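Local coordinates for protein probable transcriptional regulator (Pseudomonas aeruginosa, PDB 2ESN) that probably regulates transcription as a LysR-type protein, joining a DNA-binding helix-turn-helix domain to an effector-binding domain of the periplasmic-binding-protein type, at residues Val104-Asp109 and Gly149-Ala154; Ile168-Trp173 and Arg281-Val286; Gly97-Thr102 and Pro128-Arg133; Thr235-Leu240 and Arg254-Ala259. All blocks are in the same frame, centred on the assembly; numbering follows the deposited sequence.

Contact 1 of 4, residues Val104-Asp109 and Gly149-Ala154; sequences VFAATD and GRIDFA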
loop_
_atom_site.group_PDB
_atom_site.type_symbol
_atom_site.label_atom_id
_atom_site.label_comp_id
_atom_site.label_asym_id
_atom_site.label_seq_id
_atom_site.Cartn_x
_atom_site.Cartn_y
_atom_site.Cartn_z
ATOM N N VAL C 104 10.169 4.581 18.891
ATOM C CA VAL C 104 9.847 3.427 18.014
ATOM C C VAL C 104 11.121 3.046 17.282
ATOM O O VAL C 104 11.740 3.890 16.647
ATOM C CB VAL C 104 8.697 3.698 17.001
ATOM C CG1 VAL C 104 8.407 2.431 16.083
ATOM C CG2 VAL C 104 7.423 4.157 17.725
ATOM N N PHE C 105 11.565 1.804 17.485
ATOM C CA PHE C 105 12.781 1.328 16.858
ATOM C C PHE C 105 12.420 0.154 15.951
ATOM O O PHE C 105 11.542 -0.623 16.280
ATOM C CB PHE C 105 13.806 0.784 17.901
ATOM C CG PHE C 105 14.485 1.827 18.748
ATOM C CD1 PHE C 105 15.824 2.078 18.581
ATOM C CD2 PHE C 105 13.807 2.470 19.779
ATOM C CE1 PHE C 105 16.510 3.020 19.403
ATOM C CE2 PHE C 105 14.492 3.381 20.658
ATOM C CZ PHE C 105 15.840 3.663 20.425
ATOM N N ALA C 106 13.127 0.060 14.824
ATOM C CA ALA C 106 13.059 -1.034 13.875
ATOM C C ALA C 106 14.193 -1.859 14.320
ATOM O O ALA C 106 15.276 -1.344 14.592
ATOM C CB ALA C 106 13.367 -0.552 12.476
ATOM N N ALA C 107 13.974 -3.156 14.426
ATOM C CA ALA C 107 14.970 -3.953 15.205
ATOM C C ALA C 107 14.907 -5.385 14.798
ATOM O O ALA C 107 13.980 -5.769 14.037
ATOM C CB ALA C 107 14.671 -3.835 16.697
ATOM N N THR C 108 15.881 -6.165 15.285
ATOM C CA THR C 108 15.767 -7.612 15.173
ATOM C C THR C 108 15.721 -8.246 16.594
ATOM O O THR C 108 15.875 -7.527 17.569
ATOM C CB THR C 108 16.949 -8.184 14.391
ATOM O OG1 THR C 108 18.158 -7.838 15.057
ATOM C CG2 THR C 108 16.959 -7.640 12.957
ATOM N N ASP C 109 15.547 -9.570 16.706
ATOM C CA ASP C 109 15.701 -10.179 18.010
ATOM C C ASP C 109 17.127 -9.931 18.533
ATOM O O ASP C 109 17.301 -9.632 19.684
ATOM C CB ASP C 109 15.284 -11.660 18.013
ATOM C CG ASP C 109 16.424 -12.587 17.674
ATOM O OD1 ASP C 109 17.157 -12.268 16.705
ATOM O OD2 ASP C 109 16.602 -13.578 18.413
ATOM N N GLY C 149 8.968 9.811 10.317
ATOM C CA GLY C 149 9.001 9.640 11.771
ATOM C C GLY C 149 7.942 8.675 12.292
ATOM O O GLY C 149 7.553 8.753 13.466
ATOM N N ARG C 150 7.483 7.761 11.435
ATOM C CA ARG C 150 6.695 6.581 11.888
ATOM C C ARG C 150 7.603 5.671 12.741
ATOM O O ARG C 150 7.121 4.943 13.609
ATOM C CB ARG C 150 6.192 5.768 10.694
ATOM C CG ARG C 150 4.720 5.239 10.733
ATOM C CD ARG C 150 4.444 4.482 9.399
ATOM N NE ARG C 150 5.442 4.915 8.406
ATOM C CZ ARG C 150 5.206 5.367 7.167
ATOM N NH1 ARG C 150 6.233 5.763 6.402
ATOM N NH2 ARG C 150 3.958 5.399 6.683
ATOM N N ILE C 151 8.901 5.734 12.458
ATOM C CA ILE C 151 9.945 5.050 13.194
ATOM C C ILE C 151 10.987 6.138 13.505
ATOM O O ILE C 151 11.433 6.865 12.605
ATOM C CB ILE C 151 10.579 3.937 12.304
ATOM C CG1 ILE C 151 9.702 2.689 12.260
ATOM C CG2 ILE C 151 11.949 3.560 12.733
ATOM C CD1 ILE C 151 10.024 1.744 11.043
ATOM N N ASP C 152 11.359 6.236 14.773
ATOM C CA ASP C 152 12.377 7.167 15.238
ATOM C C ASP C 152 13.748 6.686 14.810
ATOM O O ASP C 152 14.547 7.460 14.334
ATOM C CB ASP C 152 12.279 7.336 16.786
ATOM C CG ASP C 152 10.931 7.932 17.240
ATOM O OD1 ASP C 152 10.700 9.114 17.011
ATOM O OD2 ASP C 152 10.070 7.240 17.809
ATOM N N PHE C 153 14.010 5.390 14.969
ATOM C CA PHE C 153 15.349 4.852 14.795
ATOM C C PHE C 153 15.339 3.422 14.234
ATOM O O PHE C 153 14.365 2.720 14.355
ATOM C CB PHE C 153 16.066 4.753 16.158
ATOM C CG PHE C 153 16.313 6.057 16.840
ATOM C CD1 PHE C 153 15.490 6.460 17.883
ATOM C CD2 PHE C 153 17.390 6.844 16.487
ATOM C CE1 PHE C 153 15.731 7.664 18.565
ATOM C CE2 PHE C 153 17.615 8.089 17.119
ATOM C CZ PHE C 153 16.817 8.487 18.172
ATOM N N ALA C 154 16.471 2.986 13.705
ATOM C CA ALA C 154 16.612 1.614 13.251
ATOM C C ALA C 154 17.909 1.097 13.794
ATOM O O ALA C 154 18.832 1.871 14.040
ATOM C CB ALA C 154 16.559 1.530 11.724
#
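Asp152 grips the start of the pairing through its side chain: OD2 accepts the amide N of Val104 at 2.9 Å on the lone pair turned away from OD1. An aspartate suits this place because its short carboxylate can stand in for a backbone carbonyl just before strand 153-157 begins. The carbonyl O of Val104 answers by taking the N of Phe153, nearly along the C=O axis, and more weakly the N of Asp152. One step on, the N of Ala106 reaches the O of Phe153 at 3.0 Å, in the carbonyl plane. Phe105 and Phe153 project from one face of the sheet and lie side by side; their rings are slid apart, with centroids 5.2 Å apart and planes at 26°, so CD1 of Phe153 sits over the rim of the Phe105 ring. On the other face the small Ala106 and Ala154 bring their CB atoms to 3.9 Å. Farther out, OD1 of Asp152 is held by His294 and by a salt bridge to Arg101, which fixes the carboxylate, while Met297 of helix 293-303 packs on both phenyl rings. Parallel neighbours joined through intervening helices are typical of the α/β fold of LysR effector-binding domains.

Contact 2 of 4, residues Ile168-Trp173 and Arg281-Val286; sequences IQAHDW and RLYSHV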
loop_
_atom_site.group_PDB
_atom_site.type_symbol
_atom_site.label_atom_id
_atom_site.label_comp_id
_atom_site.label_asym_id
_atom_site.label_seq_id
_atom_site.Cartn_x
_atom_site.Cartn_y
_atom_site.Cartn_z
ATOM N N ILE C 168 20.199 9.559 5.761
ATOM C CA ILE C 168 20.466 8.680 6.912
ATOM C C ILE C 168 21.803 8.976 7.575
ATOM O O ILE C 168 22.845 8.998 6.922
ATOM C CB ILE C 168 20.418 7.182 6.537
ATOM C CG1 ILE C 168 19.044 6.796 5.973
ATOM C CG2 ILE C 168 20.799 6.294 7.737
ATOM C CD1 ILE C 168 17.877 7.615 6.503
ATOM N N GLN C 169 21.758 9.208 8.882
ATOM C CA GLN C 169 22.963 9.210 9.727
ATOM C C GLN C 169 22.949 7.975 10.691
ATOM O O GLN C 169 21.875 7.459 11.041
ATOM C CB GLN C 169 23.036 10.522 10.541
ATOM C CG GLN C 169 21.835 10.723 11.488
ATOM C CD GLN C 169 21.756 12.109 12.146
ATOM O OE1 GLN C 169 22.623 12.973 11.913
ATOM N NE2 GLN C 169 20.691 12.332 12.951
ATOM N N ALA C 170 24.135 7.567 11.136
ATOM C CA ALA C 170 24.343 6.376 11.950
ATOM C C ALA C 170 25.293 6.699 13.118
ATOM O O ALA C 170 26.200 7.536 12.987
ATOM C CB ALA C 170 24.929 5.282 11.107
ATOM N N HIS C 171 25.062 6.055 14.263
ATOM C CA HIS C 171 25.957 6.189 15.393
ATOM C C HIS C 171 26.262 4.821 15.952
ATOM O O HIS C 171 25.338 4.040 16.268
ATOM C CB HIS C 171 25.348 7.105 16.468
ATOM C CG HIS C 171 25.345 8.557 16.087
ATOM N ND1 HIS C 171 24.276 9.160 15.446
ATOM C CD2 HIS C 171 26.285 9.525 16.255
ATOM C CE1 HIS C 171 24.556 10.439 15.245
ATOM N NE2 HIS C 171 25.766 10.685 15.728
ATOM N N ASP C 172 27.546 4.537 16.118
ATOM C CA ASP C 172 27.971 3.227 16.615
ATOM C C ASP C 172 27.708 3.049 18.089
ATOM O O ASP C 172 27.941 3.984 18.884
ATOM C CB ASP C 172 29.432 3.021 16.283
ATOM C CG ASP C 172 29.679 3.096 14.801
ATOM O OD1 ASP C 172 28.755 2.797 14.001
ATOM O OD2 ASP C 172 30.799 3.477 14.435
ATOM N N TRP C 173 27.195 1.878 18.466
ATOM C CA TRP C 173 27.008 1.595 19.916
ATOM C C TRP C 173 27.606 0.307 20.543
ATOM O O TRP C 173 27.654 0.174 21.782
ATOM C CB TRP C 173 25.552 1.833 20.340
ATOM C CG TRP C 173 24.550 1.001 19.604
ATOM C CD1 TRP C 173 24.032 1.272 18.379
ATOM C CD2 TRP C 173 23.941 -0.247 20.044
ATOM N NE1 TRP C 173 23.152 0.272 18.021
ATOM C CE2 TRP C 173 23.055 -0.651 19.037
ATOM C CE3 TRP C 173 24.079 -1.056 21.193
ATOM C CZ2 TRP C 173 22.268 -1.855 19.130
ATOM C CZ3 TRP C 173 23.315 -2.233 21.299
ATOM C CH2 TRP C 173 22.424 -2.630 20.259
ATOM N N ARG C 281 24.770 -0.386 15.098
ATOM C CA ARG C 281 24.575 1.041 15.023
ATOM C C ARG C 281 23.151 1.472 15.104
ATOM O O ARG C 281 22.206 0.697 14.995
ATOM C CB ARG C 281 25.298 1.681 13.812
ATOM C CG ARG C 281 25.293 0.857 12.594
ATOM C CD ARG C 281 26.612 0.991 11.872
ATOM N NE ARG C 281 26.886 2.368 11.532
ATOM C CZ ARG C 281 28.029 2.803 11.015
ATOM N NH1 ARG C 281 29.027 1.935 10.785
ATOM N NH2 ARG C 281 28.166 4.096 10.720
ATOM N N LEU C 282 23.030 2.754 15.387
ATOM C CA LEU C 282 21.743 3.364 15.570
ATOM C C LEU C 282 21.605 4.267 14.356
ATOM O O LEU C 282 22.394 5.182 14.175
ATOM C CB LEU C 282 21.776 4.152 16.883
ATOM C CG LEU C 282 20.535 4.972 17.179
ATOM C CD1 LEU C 282 19.381 4.001 17.493
ATOM C CD2 LEU C 282 20.778 6.039 18.315
ATOM N N TYR C 283 20.616 3.987 13.522
ATOM C CA TYR C 283 20.334 4.807 12.366
ATOM C C TYR C 283 19.129 5.738 12.565
ATOM O O TYR C 283 18.117 5.354 13.170
ATOM C CB TYR C 283 20.044 3.952 11.156
ATOM C CG TYR C 283 21.062 2.898 10.840
ATOM C CD1 TYR C 283 20.905 1.592 11.337
ATOM C CD2 TYR C 283 22.137 3.160 9.973
ATOM C CE1 TYR C 283 21.788 0.599 11.037
ATOM C CE2 TYR C 283 23.052 2.146 9.659
ATOM C CZ TYR C 283 22.863 0.861 10.198
ATOM O OH TYR C 283 23.748 -0.173 9.918
ATOM N N SER C 284 19.276 6.960 12.039
ATOM C CA SER C 284 18.199 7.916 11.961
ATOM C C SER C 284 18.324 8.800 10.715
ATOM O O SER C 284 19.405 8.918 10.104
ATOM C CB SER C 284 18.152 8.810 13.193
ATOM O OG SER C 284 19.402 9.425 13.327
ATOM N N HIS C 285 17.177 9.369 10.366
ATOM C CA HIS C 285 17.028 10.423 9.372
ATOM C C HIS C 285 17.458 11.804 9.906
ATOM O O HIS C 285 17.028 12.215 10.988
ATOM C CB HIS C 285 15.569 10.476 8.951
ATOM C CG HIS C 285 15.350 11.114 7.616
ATOM N ND1 HIS C 285 15.432 12.478 7.419
ATOM C CD2 HIS C 285 15.064 10.571 6.409
ATOM C CE1 HIS C 285 15.208 12.746 6.147
ATOM N NE2 HIS C 285 14.983 11.608 5.514
ATOM N N VAL C 286 18.281 12.509 9.120
ATOM C CA VAL C 286 18.706 13.911 9.373
ATOM C C VAL C 286 17.545 14.860 9.765
ATOM O O VAL C 286 17.746 15.737 10.601
ATOM C CB VAL C 286 19.576 14.490 8.197
ATOM C CG1 VAL C 286 20.111 15.862 8.535
ATOM C CG2 VAL C 286 20.762 13.563 7.892
HETATM O O HOH W 1 21.640 8.076 14.922
#
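Parts of two antiparallel strands, 168-183 and 278-285, pair here in the central sheet of the α/β effector-binding domain. Gln169 and Ser284 form one hydrogen-bonded pair, His171 and Leu282 the next; the N of Ser284 points almost straight at the O of Gln169, at 172°. Gln169 places CG between its backbone N and carbonyl carbon (chi1 61°), and the extended chain beyond brings NE2 to OG of Ser284 at 3.2 Å, with the hydroxyl near the amide plane. Ser284 has the same kind of first torsion (chi1 56°), and its small hydroxyl also meets a water that joins ND1 of His171 and donates to the O of Leu282. On the face opposite Gln169 and Ser284, Ala170, between larger neighbours, lets CD2 of Tyr283 approach its CB to 3.7 Å, and CG2 of Ile168 packs on the same ring atom. The hydroxyl of Tyr283 binds Asp158 and Lys140. Trp173 turns the CD1-NE1 edge of its indole to the backbone of Arg281 and Leu282. Arg281, bent at chi2 and chi3, sends NH1 to Asp158 in a salt bridge, and OD1 of Asp172 lies over the centre of its guanidinium face, 3.1 Å from NE, an attraction of charge with no N-H aimed at the oxygen.

Contact 3 of 4, residues Gly97-Thr102 and Pro128-Arg133; sequences GQSQRT and PGVRLR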
loop_
_atom_site.group_PDB
_atom_site.type_symbol
_atom_site.label_atom_id
_atom_site.label_comp_id
_atom_site.label_asym_id
_atom_site.label_seq_id
_atom_site.Cartn_x
_atom_site.Cartn_y
_atom_site.Cartn_z
ATOM N N GLY C 97 13.224 13.227 32.610
ATOM C CA GLY C 97 12.729 12.806 33.872
ATOM C C GLY C 97 11.260 12.783 33.939
ATOM O O GLY C 97 10.693 12.094 34.783
ATOM N N GLN C 98 10.606 13.533 33.049
ATOM C CA GLN C 98 9.135 13.656 33.119
ATOM C C GLN C 98 8.391 13.183 31.834
ATOM O O GLN C 98 7.212 12.824 31.905
ATOM C CB GLN C 98 8.756 15.123 33.431
ATOM C CG GLN C 98 9.562 15.772 34.585
ATOM C CD GLN C 98 9.244 15.159 35.983
ATOM O OE1 GLN C 98 8.145 14.627 36.216
ATOM N NE2 GLN C 98 10.225 15.268 36.933
ATOM N N SER C 99 9.113 13.125 30.717
ATOM C CA SER C 99 8.582 12.693 29.403
ATOM C C SER C 99 7.848 11.398 29.437
ATOM O O SER C 99 8.178 10.477 30.216
ATOM C CB SER C 99 9.692 12.571 28.349
ATOM O OG SER C 99 9.185 12.121 27.101
ATOM N N GLN C 100 6.844 11.334 28.565
ATOM C CA GLN C 100 5.940 10.176 28.480
ATOM C C GLN C 100 5.951 9.609 27.064
ATOM O O GLN C 100 5.096 8.800 26.706
ATOM C CB GLN C 100 4.501 10.543 28.824
ATOM C CG GLN C 100 4.280 11.136 30.213
ATOM C CD GLN C 100 4.583 10.144 31.326
ATOM O OE1 GLN C 100 3.947 9.075 31.355
ATOM N NE2 GLN C 100 5.451 10.448 32.180
ATOM N N ARG C 101 6.908 10.062 26.263
ATOM C CA ARG C 101 6.945 9.602 24.895
ATOM C C ARG C 101 7.374 8.147 24.687
ATOM O O ARG C 101 7.963 7.496 25.592
ATOM C CB ARG C 101 7.684 10.550 23.983
ATOM C CG ARG C 101 9.098 10.654 24.149
ATOM C CD ARG C 101 9.559 11.582 23.067
ATOM N NE ARG C 101 9.694 10.828 21.824
ATOM C CZ ARG C 101 9.542 11.330 20.611
ATOM N NH1 ARG C 101 9.199 12.612 20.465
ATOM N NH2 ARG C 101 9.693 10.521 19.565
ATOM N N THR C 102 6.996 7.644 23.519
ATOM C CA THR C 102 7.291 6.296 23.057
ATOM C C THR C 102 8.265 6.516 21.922
ATOM O O THR C 102 7.989 7.286 21.010
ATOM C CB THR C 102 6.014 5.594 22.601
ATOM O OG1 THR C 102 5.109 5.550 23.700
ATOM C CG2 THR C 102 6.225 4.134 22.126
ATOM N N PRO C 128 11.509 7.555 33.816
ATOM C CA PRO C 128 10.538 6.515 34.166
ATOM C C PRO C 128 9.207 6.531 33.419
ATOM O O PRO C 128 8.426 5.593 33.550
ATOM C CB PRO C 128 10.343 6.695 35.673
ATOM C CG PRO C 128 10.956 8.021 36.029
ATOM C CD PRO C 128 11.779 8.513 34.917
ATOM N N GLY C 129 8.899 7.573 32.666
ATOM C CA GLY C 129 7.618 7.516 31.886
ATOM C C GLY C 129 7.895 7.255 30.405
ATOM O O GLY C 129 6.953 7.171 29.609
ATOM N N VAL C 130 9.181 7.153 30.037
ATOM C CA VAL C 130 9.571 6.928 28.633
ATOM C C VAL C 130 9.317 5.442 28.303
ATOM O O VAL C 130 9.625 4.529 29.135
ATOM C CB VAL C 130 11.034 7.313 28.367
ATOM C CG1 VAL C 130 11.605 6.554 27.158
ATOM C CG2 VAL C 130 11.216 8.842 28.160
ATOM N N ARG C 131 8.677 5.210 27.141
ATOM C CA ARG C 131 8.352 3.902 26.641
ATOM C C ARG C 131 9.102 3.635 25.381
ATOM O O ARG C 131 9.470 4.577 24.668
ATOM C CB ARG C 131 6.871 3.806 26.280
ATOM C CG ARG C 131 6.020 3.805 27.447
ATOM C CD ARG C 131 5.024 4.953 27.340
ATOM N NE ARG C 131 4.762 5.362 28.705
ATOM C CZ ARG C 131 4.012 6.375 29.120
ATOM N NH1 ARG C 131 3.920 6.574 30.447
ATOM N NH2 ARG C 131 3.360 7.155 28.253
ATOM N N LEU C 132 9.313 2.353 25.092
ATOM C CA LEU C 132 9.917 1.931 23.802
ATOM C C LEU C 132 9.029 0.956 23.081
ATOM O O LEU C 132 8.342 0.122 23.713
ATOM C CB LEU C 132 11.333 1.346 23.978
ATOM C CG LEU C 132 12.510 2.299 23.799
ATOM C CD1 LEU C 132 12.618 3.319 24.925
ATOM C CD2 LEU C 132 13.842 1.553 23.669
ATOM N N ARG C 133 8.975 1.124 21.763
ATOM C CA ARG C 133 8.236 0.191 20.866
ATOM C C ARG C 133 9.199 -0.345 19.783
ATOM O O ARG C 133 9.816 0.418 19.000
ATOM C CB ARG C 133 7.032 0.864 20.238
ATOM C CG ARG C 133 5.952 -0.097 19.793
ATOM C CD ARG C 133 5.619 0.213 18.387
ATOM N NE ARG C 133 4.236 -0.052 18.013
ATOM C CZ ARG C 133 3.649 -1.231 17.841
ATOM N NH1 ARG C 133 4.271 -2.409 18.056
ATOM N NH2 ARG C 133 2.364 -1.222 17.472
#
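Backbone pairing between residues 97-102 and 128-133 is slight but straight. The amide N of Arg131 gives a bond of 2.9 Å to the O of Arg101, in the carbonyl plane and at 178°, and Thr102 pairs with Arg131 in a parallel bridge. CA-H...O contacts flank it, the shortest from CA of Thr102 to the O of Arg131 at 3.2 Å. Gly129 suits its place by lacking a side chain, since a CB there would run into NE2 of Gln100 and the O of Ser99.

Among the polar side chains, Arg131 and Gln100 meet obliquely, with amide and guanidinium planes 71° apart. NH1 of Arg131 lies 2.7 Å from OE1 of Gln100, yet the bond is bent and weak. Gln100 folds back at chi2, so that its NE2 also binds the O of Gln98 at 3.0 Å, from above that carbonyl plane; the amide is thereby held firmly at NE2 and weakly at OE1. Ser99, its OG anti to the backbone N, accepts the N of Arg101 in an ST turn that shapes the loop ahead of the strand.

Van der Waals contact is lighter: CG2 of Thr102 rests on CB of Arg133 at 3.9 Å, and CG2 of Val130 lies against the CB and OG of Ser99.

The contact joins the loop leading into strand 102-107 to the beginning of strand 131-136. Leu132 turns from this loop to pack on Leu116, Leu119 and Met120 of helix 109-126, while Leu132 and Arg133 continue the sheet in parallel with a strand of the second subunit.

Contact 4 of 4, residues Thr235-Leu240 and Arg254-Ala259; sequences TVLAAL and RHAARA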
loop_
_atom_site.group_PDB
_atom_site.type_symbol
_atom_site.label_atom_id
_atom_site.label_comp_id
_atom_site.label_asym_id
_atom_site.label_seq_id
_atom_site.Cartn_x
_atom_site.Cartn_y
_atom_site.Cartn_z
ATOM N N THR C 235 15.676 -15.409 13.830
ATOM C CA THR C 235 15.993 -15.227 15.265
ATOM C C THR C 235 17.334 -15.912 15.608
ATOM O O THR C 235 17.388 -17.149 15.564
ATOM C CB THR C 235 15.110 -16.167 16.144
ATOM O OG1 THR C 235 13.886 -16.565 15.526
ATOM C CG2 THR C 235 14.992 -15.789 17.533
ATOM N N VAL C 236 18.333 -15.149 16.072
ATOM C CA VAL C 236 19.582 -15.649 16.665
ATOM C C VAL C 236 19.334 -16.450 17.945
ATOM O O VAL C 236 19.921 -17.527 18.148
ATOM C CB VAL C 236 20.556 -14.495 16.993
ATOM C CG1 VAL C 236 21.970 -15.027 17.325
ATOM C CG2 VAL C 236 20.723 -13.688 15.832
ATOM N N LEU C 237 18.416 -15.972 18.802
ATOM C CA LEU C 237 18.300 -16.590 20.088
ATOM C C LEU C 237 17.632 -17.952 19.972
ATOM O O LEU C 237 18.100 -18.892 20.592
ATOM C CB LEU C 237 17.639 -15.660 21.136
ATOM C CG LEU C 237 18.318 -14.342 21.518
ATOM C CD1 LEU C 237 17.444 -13.616 22.625
ATOM C CD2 LEU C 237 19.788 -14.502 21.946
ATOM N N ALA C 238 16.582 -18.081 19.171
ATOM C CA ALA C 238 16.053 -19.413 18.914
ATOM C C ALA C 238 17.112 -20.288 18.205
ATOM O O ALA C 238 17.139 -21.487 18.424
ATOM C CB ALA C 238 14.764 -19.359 18.117
ATOM N N ALA C 239 17.923 -19.678 17.341
ATOM C CA ALA C 239 18.926 -20.431 16.549
ATOM C C ALA C 239 19.966 -21.077 17.456
ATOM O O ALA C 239 20.429 -22.187 17.197
ATOM C CB ALA C 239 19.640 -19.490 15.575
ATOM N N LEU C 240 20.338 -20.370 18.503
ATOM C CA LEU C 240 21.308 -20.833 19.496
ATOM C C LEU C 240 20.739 -22.072 20.173
ATOM O O LEU C 240 21.443 -23.076 20.306
ATOM C CB LEU C 240 21.622 -19.689 20.500
ATOM C CG LEU C 240 22.564 -18.644 19.917
ATOM C CD1 LEU C 240 22.462 -17.315 20.643
ATOM C CD2 LEU C 240 24.003 -19.140 19.998
ATOM N N ARG C 254 28.989 -13.244 19.140
ATOM C CA ARG C 254 29.550 -13.714 20.411
ATOM C C ARG C 254 28.786 -13.237 21.670
ATOM O O ARG C 254 28.510 -14.009 22.610
ATOM C CB ARG C 254 31.050 -13.419 20.475
ATOM C CG ARG C 254 31.752 -14.062 21.715
ATOM C CD ARG C 254 33.192 -13.542 21.817
ATOM N NE ARG C 254 33.955 -14.120 22.951
ATOM C CZ ARG C 254 34.106 -13.585 24.193
ATOM N NH1 ARG C 254 34.833 -14.213 25.108
ATOM N NH2 ARG C 254 33.517 -12.451 24.574
ATOM N N HIS C 255 28.357 -11.984 21.669
ATOM C CA HIS C 255 27.615 -11.474 22.794
ATOM C C HIS C 255 26.399 -12.342 23.035
ATOM O O HIS C 255 26.097 -12.625 24.168
ATOM C CB HIS C 255 27.146 -10.031 22.481
ATOM C CG HIS C 255 26.526 -9.309 23.659
ATOM N ND1 HIS C 255 27.205 -9.080 24.843
ATOM C CD2 HIS C 255 25.314 -8.719 23.801
ATOM C CE1 HIS C 255 26.430 -8.396 25.664
ATOM N NE2 HIS C 255 25.271 -8.179 25.060
ATOM N N ALA C 256 25.680 -12.760 21.971
ATOM C CA ALA C 256 24.483 -13.613 22.160
ATOM C C ALA C 256 24.808 -15.094 22.528
ATOM O O ALA C 256 24.165 -15.730 23.409
ATOM C CB ALA C 256 23.548 -13.521 20.927
ATOM N N ALA C 257 25.789 -15.655 21.837
ATOM C CA ALA C 257 26.165 -17.025 22.061
ATOM C C ALA C 257 26.674 -17.185 23.505
ATOM O O ALA C 257 26.328 -18.170 24.194
ATOM C CB ALA C 257 27.282 -17.448 21.021
ATOM N N ARG C 258 27.501 -16.245 23.969
ATOM C CA ARG C 258 27.906 -16.272 25.406
ATOM C C ARG C 258 26.766 -16.223 26.392
ATOM O O ARG C 258 26.817 -16.920 27.374
ATOM C CB ARG C 258 28.838 -15.130 25.745
ATOM C CG ARG C 258 30.188 -15.266 25.119
ATOM C CD ARG C 258 31.072 -14.068 25.491
ATOM N NE ARG C 258 32.097 -14.549 26.408
ATOM C CZ ARG C 258 31.967 -14.653 27.736
ATOM N NH1 ARG C 258 32.980 -15.142 28.446
ATOM N NH2 ARG C 258 30.847 -14.253 28.362
ATOM N N ALA C 259 25.749 -15.401 26.146
ATOM C CA ALA C 259 24.558 -15.345 27.021
ATOM C C ALA C 259 23.742 -16.653 27.059
ATOM O O ALA C 259 23.023 -16.981 28.030
ATOM C CB ALA C 259 23.663 -14.201 26.565
#
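Leu240 lays its two methyls against neighbouring points of the other helix's backbone. Its CG stands anti to the carbonyl carbon (chi1 -77°), and with chi2 at 158° CD1 reaches the O of Ala256, 3.6 Å away, while CD2 lies 3.7 Å from CA of Ala257. The CB of Ala257 also touches CD2, at 3.8 Å. Ala256 points its CB toward helix 236-244 and receives three side chains there: CD1 of Leu240, CD2 of Leu237 at 4.0 Å, and, more loosely, CG1 of Val236. The CB of Leu237 projects to the flank, but its extended chi2 carries CD2 back to the alanine.

Branched residues on one helix thus face alanines on the other. The short methyls let Leu240 settle against the backbone of Ala256 and Ala257, although the axes of segments 236-240 and 254-259 stay 10.0 Å apart at their closest and cross at -46°. Helices 236-244 and 254-264, joined through strand 249-253, belong to the α/β effector-binding domain, and Leu240 and Ala257 both pack on Val181 of its strand 168-183. The side chain of Thr235 makes no capping bond; instead the carboxylate of Asp109 accepts the N atoms of Val236 and Leu237.

No hydrogen bond or salt bridge crosses between the segments, which implies that their direct contact is apolar and small, resting on van der Waals packing of methyl groups, with the surrounding strands adding to the burial.

From the N terminus, residues 97-102 open contact 3, which closes at 128-133 after strand 102-107 and helix 109-126. Contact 1 opens at 104-109 inside that loop and closes beyond it at 149-154, so the two cross and set strand 102-107 between strands 131-136 and 153-157. Contact 2 follows in series, closing a long loop from 168-173 to 281-286; strand 278-285 lies beside 153-157, where Ala154 and Tyr283 probably share a backbone hydrogen bond. Nested within this loop is contact 4, joining helices 236-244 and 254-264. Asp109 ties contact 1 to contact 4, and contacts 3 and 4 both touch the second subunit.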